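Local atomic coordinates of hypothetical protein AQ_1354 (PDB entry 1OZ9), a protein that is predicted to be a zinc-dependent endoribonuclease that cuts single-stranded RNA in 16S rRNA maturation and 70S ribosome quality control. Residues N40-I53 with G80-T93. Residues are numbered along the deposited sequence; the frame is centred on the assembly and turned at random.
Sequences NVELSVYITDDQEI and GYKILGDVVISQDT
Tyr81 OH gives Glu42 OE2 a 2.6 Å hydrogen bond on its anti lone pair, at the ring's edge; carboxylate and ring are turned 64° apart. With chi1 at 178°, Tyr81 swings CG opposite its own N and brings OH to 3.1 Å from Glu42 CB. Leu84 lays CG against Val41 CB (3.7 Å). Strand 81-90 has one residue more than 41-48 at Leu84-Gly85, a beta bulge: Leu84 N bonds to Glu42 O, then Ser44 N to Gly85 O, and buried Gly85 N finds no partner. Beyond it, Val87 O and Ile89 O accept from Tyr46 N and Thr48 N nearly along the C=O axis. Val88 CG1 touches Thr48 CG2 and Tyr46 CD2, and Ile89 CB packs 3.8 Å from Ile47 CD1. Ser90 OG caps its helix and, with Thr93 OG1, grips Asp50 OD1 (2.7 and 2.8 Å); Asp92 OD2 takes Asp50 N from above its carboxylate plane, and Asp50 OD2 forms a salt bridge with Arg96. With an alanine at Asp50, both hydroxyls and Arg96 would probably lose their shared partner. This is the central parallel pair of a matrix metalloproteinase-type sheet, between 10-15 and antiparallel 69-78; helix 105-120, carrying predicted zinc ligands His115 and His119, covers Leu43 and Ile89.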
loop_
_atom_site.group_PDB
_atom_site.type_symbol
_atom_site.label_atom_id
_atom_site.label_comp_id
_atom_site.label_asym_id
_atom_site.label_seq_id
_atom_site.Cartn_x
_atom_site.Cartn_y
_atom_site.Cartn_z
ATOM N N ASN A 40 15.803 -2.621 7.760
ATOM C CA ASN A 40 16.045 -3.968 7.287
ATOM C C ASN A 40 14.832 -4.833 6.974
ATOM O O ASN A 40 14.830 -6.021 7.323
ATOM C CB ASN A 40 16.810 -4.695 8.340
ATOM C CG ASN A 40 18.140 -5.088 7.890
ATOM O OD1 ASN A 40 18.725 -4.466 6.990
ATOM N ND2 ASN A 40 18.643 -6.155 8.483
ATOM N N VAL A 41 13.815 -4.260 6.344
ATOM C CA VAL A 41 12.685 -5.041 5.934
ATOM C C VAL A 41 12.544 -4.950 4.435
ATOM O O VAL A 41 13.101 -4.046 3.800
ATOM C CB VAL A 41 11.353 -4.576 6.600
ATOM C CG1 VAL A 41 11.480 -4.626 8.145
ATOM C CG2 VAL A 41 10.995 -3.179 6.123
ATOM N N GLU A 42 11.814 -5.896 3.868
ATOM C CA GLU A 42 11.546 -5.912 2.431
ATOM C C GLU A 42 10.073 -5.656 2.182
ATOM O O GLU A 42 9.217 -6.205 2.879
ATOM C CB GLU A 42 11.971 -7.252 1.814
ATOM C CG GLU A 42 11.685 -7.365 0.302
ATOM C CD GLU A 42 12.008 -8.761 -0.197
ATOM O OE1 GLU A 42 11.084 -9.469 -0.666
ATOM O OE2 GLU A 42 13.188 -9.167 -0.072
ATOM N N LEU A 43 9.767 -4.806 1.212
ATOM C CA LEU A 43 8.380 -4.495 0.892
ATOM C C LEU A 43 8.265 -4.531 -0.613
ATOM O O LEU A 43 9.096 -3.918 -1.288
ATOM C CB LEU A 43 8.071 -3.065 1.321
ATOM C CG LEU A 43 6.752 -2.479 0.834
ATOM C CD1 LEU A 43 5.580 -3.278 1.437
ATOM C CD2 LEU A 43 6.657 -0.995 1.225
ATOM N N SER A 44 7.257 -5.229 -1.138
ATOM C CA SER A 44 7.019 -5.210 -2.573
ATOM C C SER A 44 5.765 -4.386 -2.866
ATOM O O SER A 44 4.768 -4.490 -2.137
ATOM C CB SER A 44 6.900 -6.627 -3.134
ATOM O OG SER A 44 8.161 -7.296 -3.013
ATOM N N VAL A 45 5.839 -3.542 -3.898
ATOM C CA VAL A 45 4.679 -2.758 -4.305
ATOM C C VAL A 45 4.362 -3.093 -5.762
ATOM O O VAL A 45 5.259 -3.009 -6.632
ATOM C CB VAL A 45 4.919 -1.262 -4.134
ATOM C CG1 VAL A 45 3.656 -0.475 -4.548
ATOM C CG2 VAL A 45 5.313 -0.946 -2.661
ATOM N N TYR A 46 3.125 -3.500 -6.054
ATOM C CA TYR A 46 2.774 -3.851 -7.438
ATOM C C TYR A 46 1.680 -2.909 -7.911
ATOM O O TYR A 46 0.673 -2.755 -7.218
ATOM C CB TYR A 46 2.273 -5.294 -7.492
ATOM C CG TYR A 46 1.995 -5.889 -8.873
ATOM C CD1 TYR A 46 2.695 -5.485 -10.005
ATOM C CD2 TYR A 46 1.037 -6.898 -9.025
ATOM C CE1 TYR A 46 2.442 -6.058 -11.245
ATOM C CE2 TYR A 46 0.776 -7.472 -10.243
ATOM C CZ TYR A 46 1.475 -7.064 -11.356
ATOM O OH TYR A 46 1.187 -7.669 -12.565
ATOM N N ILE A 47 1.877 -2.252 -9.050
ATOM C CA ILE A 47 0.800 -1.424 -9.612
ATOM C C ILE A 47 0.239 -2.181 -10.816
ATOM O O ILE A 47 0.939 -2.389 -11.824
ATOM C CB ILE A 47 1.279 -0.042 -10.080
ATOM C CG1 ILE A 47 2.028 0.723 -8.981
ATOM C CG2 ILE A 47 0.089 0.765 -10.623
ATOM C CD1 ILE A 47 1.233 0.976 -7.672
ATOM N N THR A 48 -1.019 -2.601 -10.725
ATOM C CA THR A 48 -1.590 -3.416 -11.779
ATOM C C THR A 48 -2.941 -2.880 -12.227
ATOM O O THR A 48 -3.207 -1.680 -12.059
ATOM C CB THR A 48 -1.616 -4.909 -11.324
ATOM O OG1 THR A 48 -2.072 -5.745 -12.382
ATOM C CG2 THR A 48 -2.602 -5.142 -10.161
ATOM N N ASP A 49 -3.770 -3.738 -12.811
ATOM C CA ASP A 49 -5.069 -3.313 -13.355
ATOM C C ASP A 49 -6.248 -3.955 -12.633
ATOM O O ASP A 49 -6.065 -4.795 -11.759
ATOM C CB ASP A 49 -5.175 -3.620 -14.851
ATOM C CG ASP A 49 -5.103 -5.119 -15.163
ATOM O OD1 ASP A 49 -5.078 -5.964 -14.243
ATOM O OD2 ASP A 49 -5.061 -5.549 -16.333
ATOM N N ASP A 50 -7.460 -3.575 -13.019
ATOM C CA ASP A 50 -8.660 -4.092 -12.364
ATOM C C ASP A 50 -8.835 -5.597 -12.514
ATOM O O ASP A 50 -9.306 -6.272 -11.583
ATOM C CB ASP A 50 -9.920 -3.366 -12.869
ATOM C CG ASP A 50 -10.265 -2.164 -12.017
ATOM O OD1 ASP A 50 -9.500 -1.883 -11.058
ATOM O OD2 ASP A 50 -11.269 -1.439 -12.213
ATOM N N GLN A 51 -8.465 -6.131 -13.678
ATOM C CA GLN A 51 -8.622 -7.559 -13.897
ATOM C C GLN A 51 -7.721 -8.373 -12.956
ATOM O O GLN A 51 -8.149 -9.360 -12.363
ATOM C CB GLN A 51 -8.465 -7.934 -15.384
ATOM C CG GLN A 51 -9.764 -7.659 -16.167
ATOM C CD GLN A 51 -9.671 -7.812 -17.697
ATOM O OE1 GLN A 51 -8.987 -8.709 -18.216
ATOM N NE2 GLN A 51 -10.393 -6.954 -18.413
ATOM N N GLU A 52 -6.481 -7.948 -12.790
ATOM C CA GLU A 52 -5.605 -8.713 -11.922
ATOM C C GLU A 52 -6.001 -8.575 -10.462
ATOM O O GLU A 52 -6.023 -9.563 -9.719
ATOM C CB GLU A 52 -4.150 -8.333 -12.117
ATOM C CG GLU A 52 -3.266 -9.060 -11.126
ATOM C CD GLU A 52 -1.827 -9.170 -11.580
ATOM O OE1 GLU A 52 -1.375 -8.310 -12.385
ATOM O OE2 GLU A 52 -1.161 -10.134 -11.120
ATOM N N ILE A 53 -6.338 -7.365 -10.038
ATOM C CA ILE A 53 -6.700 -7.206 -8.640
ATOM C C ILE A 53 -7.994 -7.968 -8.337
ATOM O O ILE A 53 -8.186 -8.489 -7.243
ATOM C CB ILE A 53 -6.734 -5.725 -8.212
ATOM C CG1 ILE A 53 -6.318 -5.611 -6.733
ATOM C CG2 ILE A 53 -8.103 -5.085 -8.503
ATOM C CD1 ILE A 53 -5.823 -4.259 -6.342
ATOM N N GLY A 80 17.483 -11.589 10.846
ATOM C CA GLY A 80 17.366 -10.147 11.017
ATOM C C GLY A 80 16.754 -9.351 9.878
ATOM O O GLY A 80 16.236 -8.252 10.092
ATOM N N TYR A 81 16.815 -9.873 8.661
ATOM C CA TYR A 81 16.146 -9.234 7.518
ATOM C C TYR A 81 14.759 -9.818 7.526
ATOM O O TYR A 81 14.638 -11.022 7.619
ATOM C CB TYR A 81 16.848 -9.693 6.237
ATOM C CG TYR A 81 16.309 -9.194 4.928
ATOM C CD1 TYR A 81 16.610 -7.921 4.479
ATOM C CD2 TYR A 81 15.556 -10.020 4.093
ATOM C CE1 TYR A 81 16.136 -7.459 3.251
ATOM C CE2 TYR A 81 15.095 -9.571 2.852
ATOM C CZ TYR A 81 15.409 -8.283 2.439
ATOM O OH TYR A 81 14.985 -7.797 1.228
ATOM N N LYS A 82 13.714 -9.007 7.447
ATOM C CA LYS A 82 12.350 -9.549 7.499
ATOM C C LYS A 82 11.522 -9.088 6.286
ATOM O O LYS A 82 11.554 -7.914 5.929
ATOM C CB LYS A 82 11.649 -9.117 8.782
ATOM C CG LYS A 82 10.240 -9.775 9.019
ATOM C CD LYS A 82 9.794 -9.521 10.483
ATOM C CE LYS A 82 8.456 -10.146 10.837
ATOM N NZ LYS A 82 8.542 -11.600 10.930
ATOM N N ILE A 83 10.843 -10.029 5.640
ATOM C CA ILE A 83 9.993 -9.733 4.481
ATOM C C ILE A 83 8.603 -9.371 4.973
ATOM O O ILE A 83 7.904 -10.216 5.571
ATOM C CB ILE A 83 9.964 -10.942 3.556
ATOM C CG1 ILE A 83 11.416 -11.271 3.117
ATOM C CG2 ILE A 83 9.054 -10.653 2.308
ATOM C CD1 ILE A 83 11.702 -12.768 3.034
ATOM N N LEU A 84 8.218 -8.120 4.784
ATOM C CA LEU A 84 6.937 -7.649 5.307
ATOM C C LEU A 84 5.809 -8.168 4.455
ATOM O O LEU A 84 4.787 -8.658 4.978
ATOM C CB LEU A 84 6.859 -6.142 5.320
ATOM C CG LEU A 84 7.758 -5.289 6.202
ATOM C CD1 LEU A 84 7.160 -3.856 6.192
ATOM C CD2 LEU A 84 7.882 -5.886 7.631
ATOM N N GLY A 85 5.997 -8.082 3.138
ATOM C CA GLY A 85 5.020 -8.630 2.228
ATOM C C GLY A 85 4.719 -7.697 1.078
ATOM O O GLY A 85 5.544 -6.832 0.730
ATOM N N ASP A 86 3.538 -7.869 0.495
ATOM C CA ASP A 86 3.191 -7.135 -0.717
ATOM C C ASP A 86 2.030 -6.178 -0.571
ATOM O O ASP A 86 1.068 -6.473 0.125
ATOM C CB ASP A 86 2.753 -8.110 -1.814
ATOM C CG ASP A 86 3.781 -9.178 -2.090
ATOM O OD1 ASP A 86 4.975 -8.873 -1.985
ATOM O OD2 ASP A 86 3.468 -10.345 -2.388
ATOM N N VAL A 87 2.104 -5.085 -1.317
ATOM C CA VAL A 87 0.973 -4.151 -1.454
ATOM C C VAL A 87 0.669 -4.115 -2.944
ATOM O O VAL A 87 1.573 -3.878 -3.748
ATOM C CB VAL A 87 1.318 -2.745 -1.013
ATOM C CG1 VAL A 87 0.187 -1.798 -1.371
ATOM C CG2 VAL A 87 1.536 -2.720 0.527
ATOM N N VAL A 88 -0.585 -4.370 -3.318
ATOM C CA VAL A 88 -0.967 -4.406 -4.728
ATOM C C VAL A 88 -2.068 -3.358 -4.932
ATOM O O VAL A 88 -3.098 -3.415 -4.242
ATOM C CB VAL A 88 -1.542 -5.795 -5.082
ATOM C CG1 VAL A 88 -1.962 -5.860 -6.569
ATOM C CG2 VAL A 88 -0.524 -6.885 -4.760
ATOM N N ILE A 89 -1.872 -2.452 -5.911
ATOM C CA ILE A 89 -2.790 -1.356 -6.165
ATOM C C ILE A 89 -3.262 -1.403 -7.606
ATOM O O ILE A 89 -2.466 -1.676 -8.503
ATOM C CB ILE A 89 -2.012 -0.042 -5.953
ATOM C CG1 ILE A 89 -1.752 0.125 -4.452
ATOM C CG2 ILE A 89 -2.782 1.157 -6.566
ATOM C CD1 ILE A 89 -0.758 1.232 -4.089
ATOM N N SER A 90 -4.536 -1.145 -7.837
ATOM C CA SER A 90 -5.015 -1.091 -9.206
ATOM C C SER A 90 -5.000 0.356 -9.660
ATOM O O SER A 90 -5.689 1.219 -9.091
ATOM C CB SER A 90 -6.449 -1.604 -9.342
ATOM O OG SER A 90 -6.917 -1.303 -10.672
ATOM N N GLN A 91 -4.228 0.617 -10.702
ATOM C CA GLN A 91 -4.245 1.935 -11.301
ATOM C C GLN A 91 -5.634 2.306 -11.808
ATOM O O GLN A 91 -6.030 3.458 -11.728
ATOM C CB GLN A 91 -3.231 2.017 -12.460
ATOM C CG GLN A 91 -3.196 3.388 -13.091
ATOM C CD GLN A 91 -2.231 3.434 -14.270
ATOM O OE1 GLN A 91 -2.637 3.388 -15.443
ATOM N NE2 GLN A 91 -0.970 3.520 -13.959
ATOM N N ASP A 92 -6.355 1.339 -12.370
ATOM C CA ASP A 92 -7.685 1.589 -12.913
ATOM C C ASP A 92 -8.616 2.146 -11.846
ATOM O O ASP A 92 -9.344 3.118 -12.072
ATOM C CB ASP A 92 -8.322 0.304 -13.413
ATOM C CG ASP A 92 -7.645 -0.264 -14.639
ATOM O OD1 ASP A 92 -6.916 0.483 -15.360
ATOM O OD2 ASP A 92 -7.806 -1.463 -14.951
ATOM N N THR A 93 -8.632 1.494 -10.694
ATOM C CA THR A 93 -9.511 1.935 -9.632
ATOM C C THR A 93 -8.999 3.212 -9.026
ATOM O O THR A 93 -9.788 4.093 -8.740
ATOM C CB THR A 93 -9.685 0.834 -8.567
ATOM O OG1 THR A 93 -10.503 -0.196 -9.128
ATOM C CG2 THR A 93 -10.517 1.353 -7.371
#